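Long-range contacts in tryptophan halogenase superfamily (Brevundimonas sp. BAL3, PDB 6FRL), which is a flavin-dependent halogenase that prefers bromination over chlorination, probably acting on indole-type substrates as its tryptophan halogenase relatives do: residues B[120-125]-B[460-464]; B[402-406]-B[454-459]; B[103-108]-B[132-136]. One frame throughout, in Å; residues are numbered along the deposited sequence.

Interaction 1. Residues B[120-125]-B[460-464]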
ATOM      1  N   TRP B 120       3.593  -6.990  24.174  1.00 31.69           N
ATOM      2  CA  TRP B 120       4.631  -7.979  24.464  1.00 28.44           C
ATOM      3  C   TRP B 120       5.886  -7.331  25.046  1.00 30.15           C
ATOM      4  O   TRP B 120       6.492  -7.864  25.983  1.00 31.04           O
ATOM      5  CB  TRP B 120       5.005  -8.775  23.214  1.00 28.86           C
ATOM      6  CG  TRP B 120       6.037  -9.827  23.466  1.00 28.76           C
ATOM      7  CD1 TRP B 120       5.845 -11.054  24.036  1.00 28.69           C
ATOM      8  CD2 TRP B 120       7.429  -9.729  23.186  1.00 26.95           C
ATOM      9  NE1 TRP B 120       7.040 -11.740  24.111  1.00 28.60           N
ATOM     10  CE2 TRP B 120       8.029 -10.946  23.596  1.00 27.82           C
ATOM     11  CE3 TRP B 120       8.228  -8.737  22.620  1.00 26.15           C
ATOM     12  CZ2 TRP B 120       9.413 -11.193  23.466  1.00 28.06           C
ATOM     13  CZ3 TRP B 120       9.610  -8.973  22.492  1.00 25.92           C
ATOM     14  CH2 TRP B 120      10.183 -10.196  22.913  1.00 26.59           C
ATOM     15  N   LEU B 121       6.293  -6.193  24.500  1.00 29.79           N
ATOM     16  CA  LEU B 121       7.451  -5.484  25.054  1.00 30.89           C
ATOM     17  C   LEU B 121       7.244  -4.956  26.479  1.00 32.38           C
ATOM     18  O   LEU B 121       8.143  -5.088  27.305  1.00 33.39           O
ATOM     19  CB  LEU B 121       7.915  -4.351  24.134  1.00 28.57           C
ATOM     20  CG  LEU B 121       8.624  -4.874  22.885  1.00 27.04           C
ATOM     21  CD1 LEU B 121       8.590  -3.867  21.743  1.00 26.78           C
ATOM     22  CD2 LEU B 121      10.050  -5.276  23.249  1.00 27.37           C
ATOM     23  N   LYS B 122       6.082  -4.370  26.758  1.00 34.37           N
ATOM     24  CA  LYS B 122       5.735  -3.948  28.119  1.00 38.40           C
ATOM     25  C   LYS B 122       5.919  -5.091  29.112  1.00 39.23           C
ATOM     26  O   LYS B 122       6.596  -4.944  30.135  1.00 37.96           O
ATOM     27  CB  LYS B 122       4.286  -3.430  28.218  1.00 40.55           C
ATOM     28  CG  LYS B 122       3.847  -3.223  29.668  1.00 40.58           C
ATOM     29  CD  LYS B 122       2.479  -2.523  29.730  1.00 44.87           C
ATOM     30  CE  LYS B 122       2.072  -2.193  31.143  1.00 44.46           C
ATOM     31  NZ  LYS B 122       3.149  -1.385  31.783  1.00 46.39           N
ATOM     32  N   GLN B 123       5.328  -6.233  28.796  1.00 43.89           N
ATOM     33  CA  GLN B 123       5.409  -7.411  29.677  1.00 46.89           C
ATOM     34  C   GLN B 123       6.836  -7.925  29.775  1.00 44.16           C
ATOM     35  O   GLN B 123       7.294  -8.330  30.838  1.00 48.17           O
ATOM     36  CB  GLN B 123       4.449  -8.515  29.219  1.00 52.59           C
ATOM     37  CG  GLN B 123       4.102  -9.560  30.284  1.00 61.33           C
ATOM     38  CD  GLN B 123       3.338  -8.997  31.492  1.00 64.93           C
ATOM     39  OE1 GLN B 123       2.584  -8.019  31.403  1.00 64.84           O
ATOM     40  NE2 GLN B 123       3.567  -9.607  32.639  1.00 68.36           N
ATOM     41  N   ARG B 124       7.552  -7.888  28.667  1.00 44.71           N
ATOM     42  CA  ARG B 124       8.955  -8.273  28.677  1.00 47.98           C
ATOM     43  C   ARG B 124       9.766  -7.364  29.600  1.00 49.40           C
ATOM     44  O   ARG B 124      10.710  -7.826  30.223  1.00 50.21           O
ATOM     45  CB  ARG B 124       9.537  -8.245  27.258  1.00 41.31           C
ATOM     46  CG  ARG B 124      10.981  -8.650  27.192  1.00 36.54           C
ATOM     47  CD  ARG B 124      11.505  -8.566  25.782  1.00 36.45           C
ATOM     48  NE  ARG B 124      12.885  -9.060  25.709  1.00 36.92           N
ATOM     49  CZ  ARG B 124      13.981  -8.302  25.746  1.00 36.08           C
ATOM     50  NH1 ARG B 124      13.921  -6.958  25.738  1.00 37.45           N
ATOM     51  NH2 ARG B 124      15.159  -8.900  25.695  1.00 36.86           N
ATOM     52  N   ARG B 125       9.393  -6.085  29.655  1.00 53.80           N
ATOM     53  CA  ARG B 125      10.049  -5.100  30.517  1.00 59.65           C
ATOM     54  C   ARG B 125       9.837  -5.494  31.988  1.00 63.20           C
ATOM     55  O   ARG B 125      10.773  -5.454  32.786  1.00 63.11           O
ATOM     56  CB  ARG B 125       9.489  -3.699  30.217  1.00 64.10           C
ATOM     57  CG  ARG B 125      10.242  -2.510  30.768  1.00 75.55           C
ATOM     58  CD  ARG B 125       9.391  -1.240  30.740  1.00 87.77           C
ATOM     59  NE  ARG B 125       9.380  -0.633  29.403  1.00104.12           N
ATOM     60  CZ  ARG B 125      10.363   0.118  28.889  1.00115.70           C
ATOM     61  NH1 ARG B 125      11.493   0.357  29.566  1.00113.68           N
ATOM     62  NH2 ARG B 125      10.226   0.627  27.663  1.00125.65           N
ATOM     63  N   TYR B 460      15.496  -4.613  20.029  1.00 30.52           N
ATOM     64  CA  TYR B 460      14.191  -4.147  20.501  1.00 29.72           C
ATOM     65  C   TYR B 460      14.207  -2.658  20.781  1.00 30.24           C
ATOM     66  O   TYR B 460      15.242  -2.136  21.135  1.00 30.66           O
ATOM     67  CB  TYR B 460      13.834  -4.868  21.800  1.00 30.69           C
ATOM     68  CG  TYR B 460      13.834  -6.368  21.680  1.00 31.45           C
ATOM     69  CD1 TYR B 460      12.805  -7.021  20.990  1.00 33.10           C
ATOM     70  CD2 TYR B 460      14.849  -7.141  22.231  1.00 31.49           C
ATOM     71  CE1 TYR B 460      12.775  -8.398  20.859  1.00 33.17           C
ATOM     72  CE2 TYR B 460      14.829  -8.530  22.106  1.00 34.29           C
ATOM     73  CZ  TYR B 460      13.774  -9.146  21.415  1.00 34.04           C
ATOM     74  OH  TYR B 460      13.717 -10.507  21.266  1.00 33.13           O
ATOM     75  N   PRO B 461      13.056  -1.971  20.661  1.00 31.78           N
ATOM     76  CA  PRO B 461      13.001  -0.541  20.920  1.00 33.99           C
ATOM     77  C   PRO B 461      13.161  -0.171  22.374  1.00 39.80           C
ATOM     78  O   PRO B 461      12.862  -0.988  23.232  1.00 39.29           O
ATOM     79  CB  PRO B 461      11.596  -0.127  20.457  1.00 33.71           C
ATOM     80  CG  PRO B 461      10.844  -1.364  20.175  1.00 34.73           C
ATOM     81  CD  PRO B 461      11.832  -2.474  20.016  1.00 34.22           C
ATOM     82  N   ASP B 462      13.580   1.070  22.624  1.00 47.73           N
ATOM     83  CA  ASP B 462      13.820   1.590  23.991  1.00 57.93           C
ATOM     84  C   ASP B 462      12.459   1.800  24.633  1.00 62.85           C
ATOM     85  O   ASP B 462      12.217   1.282  25.723  1.00 69.26           O
ATOM     86  CB  ASP B 462      14.605   2.938  24.026  1.00 59.71           C
ATOM     87  CG  ASP B 462      15.244   3.328  22.653  1.00 60.62           C
ATOM     88  OD1 ASP B 462      15.985   2.488  22.102  1.00 53.26           O
ATOM     89  OD2 ASP B 462      14.998   4.467  22.152  1.00 61.01           O
ATOM     90  N   HIS B 463      11.587   2.549  23.951  1.00 69.19           N
ATOM     91  CA  HIS B 463      10.186   2.663  24.374  1.00 81.43           C
ATOM     92  C   HIS B 463       9.160   2.186  23.341  1.00 81.04           C
ATOM     93  O   HIS B 463       9.182   2.533  22.125  1.00 77.04           O
ATOM     94  CB  HIS B 463       9.764   4.031  24.932  1.00 88.61           C
ATOM     95  CG  HIS B 463       8.791   3.916  26.074  1.00 96.29           C
ATOM     96  ND1 HIS B 463       7.421   3.952  25.909  1.00 97.43           N
ATOM     97  CD2 HIS B 463       9.003   3.727  27.401  1.00100.14           C
ATOM     98  CE1 HIS B 463       6.834   3.813  27.087  1.00 96.17           C
ATOM     99  NE2 HIS B 463       7.771   3.667  28.006  1.00 97.98           N
ATOM    100  N   HIS B 464       8.275   1.330  23.852  1.00 75.48           N
ATOM    101  CA  HIS B 464       6.996   0.937  23.210  1.00 70.31           C
ATOM    102  C   HIS B 464       5.954   2.102  23.219  1.00 64.60           C
ATOM    103  O   HIS B 464       6.208   3.184  23.754  1.00 77.56           O
ATOM    104  CB  HIS B 464       6.435  -0.352  23.878  1.00 64.12           C
ATOM    105  CG  HIS B 464       6.133  -0.218  25.346  1.00 63.76           C
ATOM    106  ND1 HIS B 464       6.940  -0.750  26.328  1.00 61.85           N
ATOM    107  CD2 HIS B 464       5.100   0.377  25.989  1.00 68.61           C
ATOM    108  CE1 HIS B 464       6.424  -0.475  27.515  1.00 65.39           C
ATOM    109  NE2 HIS B 464       5.302   0.202  27.338  1.00 66.03           N
TER

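Interaction 2. Residues B[402-406]-B[454-459]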
ATOM      1  N   LYS B 402      23.611  -7.610   8.910  1.00 35.06           N
ATOM      2  CA  LYS B 402      23.833  -6.408   9.713  1.00 32.55           C
ATOM      3  C   LYS B 402      23.619  -6.590  11.215  1.00 34.05           C
ATOM      4  O   LYS B 402      24.327  -5.952  11.993  1.00 35.02           O
ATOM      5  CB  LYS B 402      22.945  -5.284   9.199  1.00 30.25           C
ATOM      6  CG  LYS B 402      23.130  -3.935   9.910  1.00 31.45           C
ATOM      7  CD  LYS B 402      24.581  -3.475   9.900  1.00 31.54           C
ATOM      8  CE  LYS B 402      24.743  -1.994  10.154  1.00 30.68           C
ATOM      9  NZ  LYS B 402      26.184  -1.632  10.314  1.00 30.55           N
ATOM     10  N   LEU B 403      22.661  -7.440  11.609  1.00 33.82           N
ATOM     11  CA  LEU B 403      22.284  -7.633  13.020  1.00 33.96           C
ATOM     12  C   LEU B 403      22.850  -8.900  13.693  1.00 32.94           C
ATOM     13  O   LEU B 403      22.509  -9.228  14.860  1.00 31.02           O
ATOM     14  CB  LEU B 403      20.758  -7.671  13.132  1.00 34.69           C
ATOM     15  CG  LEU B 403      19.976  -6.478  12.577  1.00 34.40           C
ATOM     16  CD1 LEU B 403      18.499  -6.687  12.821  1.00 33.39           C
ATOM     17  CD2 LEU B 403      20.435  -5.189  13.235  1.00 33.34           C
ATOM     18  N   ASN B 404      23.726  -9.610  12.995  1.00 34.25           N
ATOM     19  CA  ASN B 404      24.285 -10.833  13.555  1.00 36.32           C
ATOM     20  C   ASN B 404      25.055 -10.512  14.858  1.00 38.10           C
ATOM     21  O   ASN B 404      25.538  -9.399  15.029  1.00 43.28           O
ATOM     22  CB  ASN B 404      25.138 -11.555  12.512  1.00 34.26           C
ATOM     23  CG  ASN B 404      26.590 -11.147  12.563  1.00 34.14           C
ATOM     24  OD1 ASN B 404      27.350 -11.673  13.382  1.00 33.45           O
ATOM     25  ND2 ASN B 404      26.997 -10.245  11.669  1.00 31.05           N
ATOM     26  N   ARG B 405      25.124 -11.477  15.762  1.00 40.29           N
ATOM     27  CA  ARG B 405      25.849 -11.345  17.035  1.00 50.97           C
ATOM     28  C   ARG B 405      27.008 -12.386  17.199  1.00 50.15           C
ATOM     29  O   ARG B 405      27.400 -12.760  18.308  1.00 52.46           O
ATOM     30  CB  ARG B 405      24.858 -11.446  18.206  1.00 57.63           C
ATOM     31  CG  ARG B 405      23.911 -10.272  18.348  1.00 66.07           C
ATOM     32  CD  ARG B 405      23.441 -10.201  19.811  1.00 74.93           C
ATOM     33  NE  ARG B 405      22.303  -9.294  20.022  1.00 85.60           N
ATOM     34  CZ  ARG B 405      22.226  -8.300  20.919  1.00 92.37           C
ATOM     35  NH1 ARG B 405      23.234  -8.030  21.758  1.00 96.96           N
ATOM     36  NH2 ARG B 405      21.126  -7.556  20.985  1.00 91.76           N
ATOM     37  N   ARG B 406      27.574 -12.824  16.083  1.00 48.60           N
ATOM     38  CA  ARG B 406      28.628 -13.821  16.109  1.00 46.27           C
ATOM     39  C   ARG B 406      29.953 -13.118  16.356  1.00 47.98           C
ATOM     40  O   ARG B 406      30.237 -12.111  15.715  1.00 45.60           O
ATOM     41  CB  ARG B 406      28.655 -14.605  14.789  1.00 42.66           C
ATOM     42  CG  ARG B 406      27.553 -15.651  14.657  1.00 39.48           C
ATOM     43  CD  ARG B 406      27.634 -16.367  13.330  1.00 41.45           C
ATOM     44  NE  ARG B 406      28.835 -17.204  13.183  1.00 40.10           N
ATOM     45  CZ  ARG B 406      28.893 -18.522  13.369  1.00 41.05           C
ATOM     46  NH1 ARG B 406      27.828 -19.234  13.731  1.00 42.59           N
ATOM     47  NH2 ARG B 406      30.055 -19.143  13.220  1.00 44.13           N
ATOM     48  N   TYR B 454      13.937  -8.673  13.586  1.00 26.48           N
ATOM     49  CA  TYR B 454      14.346  -7.836  14.718  1.00 27.65           C
ATOM     50  C   TYR B 454      14.399  -8.691  15.989  1.00 28.16           C
ATOM     51  O   TYR B 454      15.429  -8.726  16.672  1.00 27.25           O
ATOM     52  CB  TYR B 454      13.441  -6.614  14.908  1.00 26.98           C
ATOM     53  CG  TYR B 454      13.530  -5.557  13.806  1.00 26.51           C
ATOM     54  CD1 TYR B 454      14.745  -5.059  13.385  1.00 26.95           C
ATOM     55  CD2 TYR B 454      12.371  -5.030  13.212  1.00 26.38           C
ATOM     56  CE1 TYR B 454      14.815  -4.070  12.389  1.00 28.75           C
ATOM     57  CE2 TYR B 454      12.420  -4.062  12.222  1.00 26.45           C
ATOM     58  CZ  TYR B 454      13.645  -3.584  11.807  1.00 28.06           C
ATOM     59  OH  TYR B 454      13.726  -2.606  10.839  1.00 30.38           O
ATOM     60  N   ASP B 455      13.331  -9.437  16.242  1.00 26.79           N
ATOM     61  CA  ASP B 455      13.261 -10.282  17.424  1.00 27.82           C
ATOM     62  C   ASP B 455      14.256 -11.427  17.402  1.00 28.07           C
ATOM     63  O   ASP B 455      14.876 -11.730  18.418  1.00 27.58           O
ATOM     64  CB  ASP B 455      11.848 -10.833  17.633  1.00 26.82           C
ATOM     65  CG  ASP B 455      11.816 -11.934  18.616  1.00 26.11           C
ATOM     66  OD1 ASP B 455      11.967 -11.601  19.803  1.00 26.72           O
ATOM     67  OD2 ASP B 455      11.677 -13.117  18.193  1.00 25.50           O
ATOM     68  N   GLY B 456      14.423 -12.074  16.259  1.00 30.71           N
ATOM     69  CA  GLY B 456      15.422 -13.161  16.118  1.00 30.22           C
ATOM     70  C   GLY B 456      16.858 -12.753  16.432  1.00 29.31           C
ATOM     71  O   GLY B 456      17.617 -13.535  17.000  1.00 29.49           O
ATOM     72  N   PHE B 457      17.234 -11.528  16.057  1.00 29.87           N
ATOM     73  CA  PHE B 457      18.551 -10.998  16.412  1.00 31.60           C
ATOM     74  C   PHE B 457      18.600 -10.176  17.695  1.00 28.97           C
ATOM     75  O   PHE B 457      19.612  -9.569  17.960  1.00 29.18           O
ATOM     76  CB  PHE B 457      19.125 -10.181  15.258  1.00 35.60           C
ATOM     77  CG  PHE B 457      19.501 -11.010  14.084  1.00 39.89           C
ATOM     78  CD1 PHE B 457      20.746 -11.600  14.016  1.00 45.80           C
ATOM     79  CD2 PHE B 457      18.603 -11.222  13.056  1.00 40.88           C
ATOM     80  CE1 PHE B 457      21.095 -12.354  12.913  1.00 49.03           C
ATOM     81  CE2 PHE B 457      18.933 -11.992  11.970  1.00 45.04           C
ATOM     82  CZ  PHE B 457      20.185 -12.565  11.889  1.00 46.95           C
ATOM     83  N   GLY B 458      17.530 -10.162  18.484  1.00 29.35           N
ATOM     84  CA  GLY B 458      17.502  -9.478  19.761  1.00 28.73           C
ATOM     85  C   GLY B 458      17.584  -7.951  19.747  1.00 30.63           C
ATOM     86  O   GLY B 458      18.059  -7.367  20.723  1.00 29.38           O
ATOM     87  N   LEU B 459      17.122  -7.297  18.670  1.00 31.30           N
ATOM     88  CA  LEU B 459      17.084  -5.828  18.617  1.00 29.66           C
ATOM     89  C   LEU B 459      15.675  -5.300  18.898  1.00 30.03           C
ATOM     90  O   LEU B 459      14.796  -5.468  18.080  1.00 31.73           O
ATOM     91  CB  LEU B 459      17.580  -5.329  17.261  1.00 31.19           C
ATOM     92  CG  LEU B 459      17.609  -3.775  17.111  1.00 33.36           C
ATOM     93  CD1 LEU B 459      18.538  -3.086  18.126  1.00 33.15           C
ATOM     94  CD2 LEU B 459      17.955  -3.327  15.704  1.00 32.52           C
TER

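Interaction 3. Residues B[103-108]-B[132-136]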
ATOM      1  N   PRO B 103       8.142 -17.178  10.230  1.00 26.86           N
ATOM      2  CA  PRO B 103       6.978 -17.853   9.683  1.00 27.07           C
ATOM      3  C   PRO B 103       6.241 -17.022   8.638  1.00 26.01           C
ATOM      4  O   PRO B 103       6.544 -15.855   8.468  1.00 26.71           O
ATOM      5  CB  PRO B 103       6.100 -17.989  10.921  1.00 26.49           C
ATOM      6  CG  PRO B 103       6.311 -16.675  11.627  1.00 25.27           C
ATOM      7  CD  PRO B 103       7.767 -16.408  11.432  1.00 27.12           C
ATOM      8  N   PHE B 104       5.223 -17.605   8.029  1.00 27.21           N
ATOM      9  CA  PHE B 104       4.217 -16.844   7.255  1.00 28.75           C
ATOM     10  C   PHE B 104       3.006 -16.602   8.146  1.00 30.31           C
ATOM     11  O   PHE B 104       2.075 -17.418   8.166  1.00 33.85           O
ATOM     12  CB  PHE B 104       3.825 -17.601   5.988  1.00 28.34           C
ATOM     13  CG  PHE B 104       5.002 -18.133   5.229  1.00 27.81           C
ATOM     14  CD1 PHE B 104       5.915 -17.261   4.672  1.00 28.55           C
ATOM     15  CD2 PHE B 104       5.211 -19.511   5.075  1.00 27.83           C
ATOM     16  CE1 PHE B 104       7.015 -17.737   3.961  1.00 28.92           C
ATOM     17  CE2 PHE B 104       6.309 -19.986   4.359  1.00 27.59           C
ATOM     18  CZ  PHE B 104       7.206 -19.097   3.811  1.00 28.35           C
ATOM     19  N   GLY B 105       3.051 -15.516   8.918  1.00 29.79           N
ATOM     20  CA  GLY B 105       1.946 -15.136   9.786  1.00 30.02           C
ATOM     21  C   GLY B 105       2.262 -13.914  10.643  1.00 32.86           C
ATOM     22  O   GLY B 105       3.426 -13.469  10.730  1.00 28.55           O
ATOM     23  N   LEU B 106       1.224 -13.387  11.293  1.00 34.89           N
ATOM     24  CA  LEU B 106       1.387 -12.349  12.314  1.00 37.52           C
ATOM     25  C   LEU B 106       1.613 -12.960  13.717  1.00 36.26           C
ATOM     26  O   LEU B 106       1.450 -14.180  13.905  1.00 35.34           O
ATOM     27  CB  LEU B 106       0.174 -11.420  12.356  1.00 40.36           C
ATOM     28  CG  LEU B 106      -0.423 -10.907  11.045  1.00 38.85           C
ATOM     29  CD1 LEU B 106      -1.633 -10.005  11.375  1.00 37.47           C
ATOM     30  CD2 LEU B 106       0.660 -10.225  10.242  1.00 35.00           C
ATOM     31  N   TYR B 107       2.010 -12.088  14.661  1.00 33.10           N
ATOM     32  CA  TYR B 107       2.216 -12.423  16.075  1.00 30.34           C
ATOM     33  C   TYR B 107       1.094 -11.897  16.963  1.00 29.08           C
ATOM     34  O   TYR B 107       0.794 -10.715  16.961  1.00 28.25           O
ATOM     35  CB  TYR B 107       3.530 -11.830  16.574  1.00 29.58           C
ATOM     36  CG  TYR B 107       4.741 -12.444  15.945  1.00 31.36           C
ATOM     37  CD1 TYR B 107       5.297 -13.623  16.442  1.00 32.57           C
ATOM     38  CD2 TYR B 107       5.331 -11.869  14.829  1.00 31.58           C
ATOM     39  CE1 TYR B 107       6.431 -14.185  15.845  1.00 33.40           C
ATOM     40  CE2 TYR B 107       6.459 -12.431  14.241  1.00 30.31           C
ATOM     41  CZ  TYR B 107       6.991 -13.581  14.733  1.00 30.78           C
ATOM     42  OH  TYR B 107       8.089 -14.122  14.153  1.00 29.46           O
ATOM     43  N   GLY B 108       0.480 -12.777  17.735  1.00 29.02           N
ATOM     44  CA  GLY B 108      -0.508 -12.353  18.697  1.00 32.02           C
ATOM     45  C   GLY B 108      -1.736 -11.754  18.037  1.00 33.51           C
ATOM     46  O   GLY B 108      -2.087 -12.099  16.889  1.00 29.50           O
ATOM     47  N   LEU B 132       8.728 -14.046  21.728  1.00 33.92           N
ATOM     48  CA  LEU B 132       7.686 -13.528  20.855  1.00 33.62           C
ATOM     49  C   LEU B 132       7.050 -14.654  19.971  1.00 34.14           C
ATOM     50  O   LEU B 132       5.834 -14.617  19.700  1.00 33.48           O
ATOM     51  CB  LEU B 132       8.247 -12.402  20.001  1.00 32.98           C
ATOM     52  CG  LEU B 132       7.297 -11.770  18.990  1.00 33.10           C
ATOM     53  CD1 LEU B 132       6.295 -10.868  19.679  1.00 32.56           C
ATOM     54  CD2 LEU B 132       8.124 -11.029  17.966  1.00 36.18           C
ATOM     55  N   ALA B 133       7.861 -15.634  19.562  1.00 32.96           N
ATOM     56  CA  ALA B 133       7.409 -16.809  18.792  1.00 35.74           C
ATOM     57  C   ALA B 133       6.322 -17.700  19.444  1.00 37.83           C
ATOM     58  O   ALA B 133       5.593 -18.411  18.743  1.00 40.52           O
ATOM     59  CB  ALA B 133       8.617 -17.666  18.423  1.00 36.44           C
ATOM     60  N   ALA B 134       6.213 -17.672  20.772  1.00 36.69           N
ATOM     61  CA  ALA B 134       5.113 -18.363  21.420  1.00 38.79           C
ATOM     62  C   ALA B 134       3.754 -17.813  21.042  1.00 35.32           C
ATOM     63  O   ALA B 134       2.759 -18.444  21.355  1.00 43.08           O
ATOM     64  CB  ALA B 134       5.262 -18.336  22.922  1.00 42.12           C
ATOM     65  N   TYR B 135       3.702 -16.655  20.398  1.00 31.01           N
ATOM     66  CA  TYR B 135       2.431 -16.061  19.982  1.00 29.72           C
ATOM     67  C   TYR B 135       2.151 -16.141  18.494  1.00 28.08           C
ATOM     68  O   TYR B 135       1.240 -15.476  18.030  1.00 26.19           O
ATOM     69  CB  TYR B 135       2.343 -14.611  20.438  1.00 30.43           C
ATOM     70  CG  TYR B 135       2.558 -14.450  21.907  1.00 31.55           C
ATOM     71  CD1 TYR B 135       3.838 -14.265  22.416  1.00 32.70           C
ATOM     72  CD2 TYR B 135       1.489 -14.470  22.805  1.00 35.07           C
ATOM     73  CE1 TYR B 135       4.061 -14.138  23.774  1.00 34.44           C
ATOM     74  CE2 TYR B 135       1.703 -14.334  24.181  1.00 33.87           C
ATOM     75  CZ  TYR B 135       2.994 -14.158  24.644  1.00 33.24           C
ATOM     76  OH  TYR B 135       3.221 -14.003  25.980  1.00 37.06           O
ATOM     77  N   SER B 136       2.922 -16.958  17.764  1.00 29.16           N
ATOM     78  CA  SER B 136       2.683 -17.281  16.344  1.00 27.95           C
ATOM     79  C   SER B 136       2.385 -18.760  16.176  1.00 26.78           C
ATOM     80  O   SER B 136       3.248 -19.608  16.447  1.00 25.36           O
ATOM     81  CB  SER B 136       3.928 -16.976  15.499  1.00 30.08           C
ATOM     82  OG  SER B 136       3.795 -17.491  14.171  1.00 31.24           O
TER

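Interaction 1. Residues B[120-125]-B[460-464]
Over one face of the Tyr460 ring lies the guanidinium of Arg124, an off-centre cation-pi contact with Arg124 CZ 4.2 Å from the ring centroid. The two planes are 32° apart. Arg124 is stretched out from CG to NE, which carries the charge to the tyrosine. Tyr460 also meets Trp120: its CE1 comes to the edge of the indole, 3.6 Å from Trp120 CZ3, with the rings oblique at 48°. The phenol oxygen of Tyr460 bonds to Asp455, and the indole N-H of Trp120 goes to the carbonyl of Ala130. Over one face of the His464 ring sits CB of Lys122, a CH-pi contact 4.0 Å from the centroid. His464 CE1 lies at the edge of the Arg125 guanidinium. Asp469 takes both NE2 of His464 and the ammonium of Lys122. The contact joins helix 116-125 to the loop between helices 447-456 and 473-492, in the helical part of the halogenase fold. Between the flat groups Leu121 fills in, its CD1 3.7 Å from Pro461 CG and its CD2 against Tyr460. At the exposed end, NH2 of poorly ordered Arg125 donates to Asp462 O at 2.9 Å. This bond is bent (142°), and the oxygen sits out of the guanidinium plane.

Interaction 2. Residues B[402-406]-B[454-459]
Leu403 is the bump of this contact. Its side chain sits among Tyr454, Phe457 and Leu459, where the end of helix 447-456 turns into loop. CB of Leu403 rests on CB of Phe457 at 3.7 Å. The two methyls part from there: CD1 of Leu403 meets Tyr454 CD1 at 4.1 Å, and CD2 of Leu403 meets Leu459 CD2 at 4.0 Å. The Phe457 ring lies against the Leu403 carbonyl and Asn404, at the turn where the chain leaves helix 376-402. Its chi1 of -69° sends it along this backbone, with Phe457 CE1 3.6 Å from Asn404 CA. With an alanine here the ring is gone, and the backbone of Leu403 and Asn404 would probably face a gap. Gly458 is the C-prime residue of a Schellman motif that closes the helix, and Asn404 makes an Asx turn to the N of Arg406. Arg405 reaches over this helix end. Its NE points almost straight at the Phe457 carbonyl O, a weak bond of 3.4 Å, and its NH2 bonds weakly to Gly458 O. The charge of this poorly ordered arginine would suit the helix dipole, but the apolar fit probably carries most of the contact.

Interaction 3. Residues B[103-108]-B[132-136]
Two loops on either side of helix 116-125 in the sequence meet here: the one that leaves strand 99-103, and the short 3-10 turn at 132-134 that leads into helix 137-143. Tyr107 is central. CD2 of Leu132 stands over the middle of the Tyr107 ring, a CH-pi contact 4.0 Å from the centroid and only 4° off the ring normal. The two side chains cross at about a right angle. CA of Ala133 lies near the ring plane of Tyr107 at its edge, and CB of Ser136 packs 3.7 Å from Tyr107 CD1. Leu451 and Ala452 of helix 447-456 also touch the tyrosine. One backbone bond ties the loops, from Gly108 N to Tyr135 O at 2.8 Å, and CB of Tyr135 rests against the same glycine. Ser136 is the N-cap of helix 137-143, its OG accepting from the backbone N-H of Ala139, while Pro103 CG packs against that oxygen at 3.7 Å. Several polar atoms of this buried contact therefore have partners: the Tyr135 carbonyl has Gly108 N, the Tyr135 hydroxyl has Arg484, and Ser136 OG has Ala139 N. The Leu132-Tyr107 packing adds an apolar hold between the same loops.

In the fold
Interaction 3 is the buried contact of the three; interactions 1 and 2 are partly buried and carry arginines at their exposed margins. Interaction 1 also lies at the dimer interface, where Asp462 forms a salt bridge with Arg373 of the second subunit. Helix 447-456 and the chain that follows it link interactions 1 and 2, and Asp455 joins them by a probable hydrogen bond to Tyr460. The CB of Asp455 also packs on Leu132, which ties interaction 2 to interaction 3. Trp120 connects interactions 1 and 3, packing on Leu132 and Tyr135. Aromatic and cationic groups mark interaction 1, apolar packing of leucines and aromatic rings at a helix end interaction 2, and a backbone bond with a CH-pi contact interaction 3.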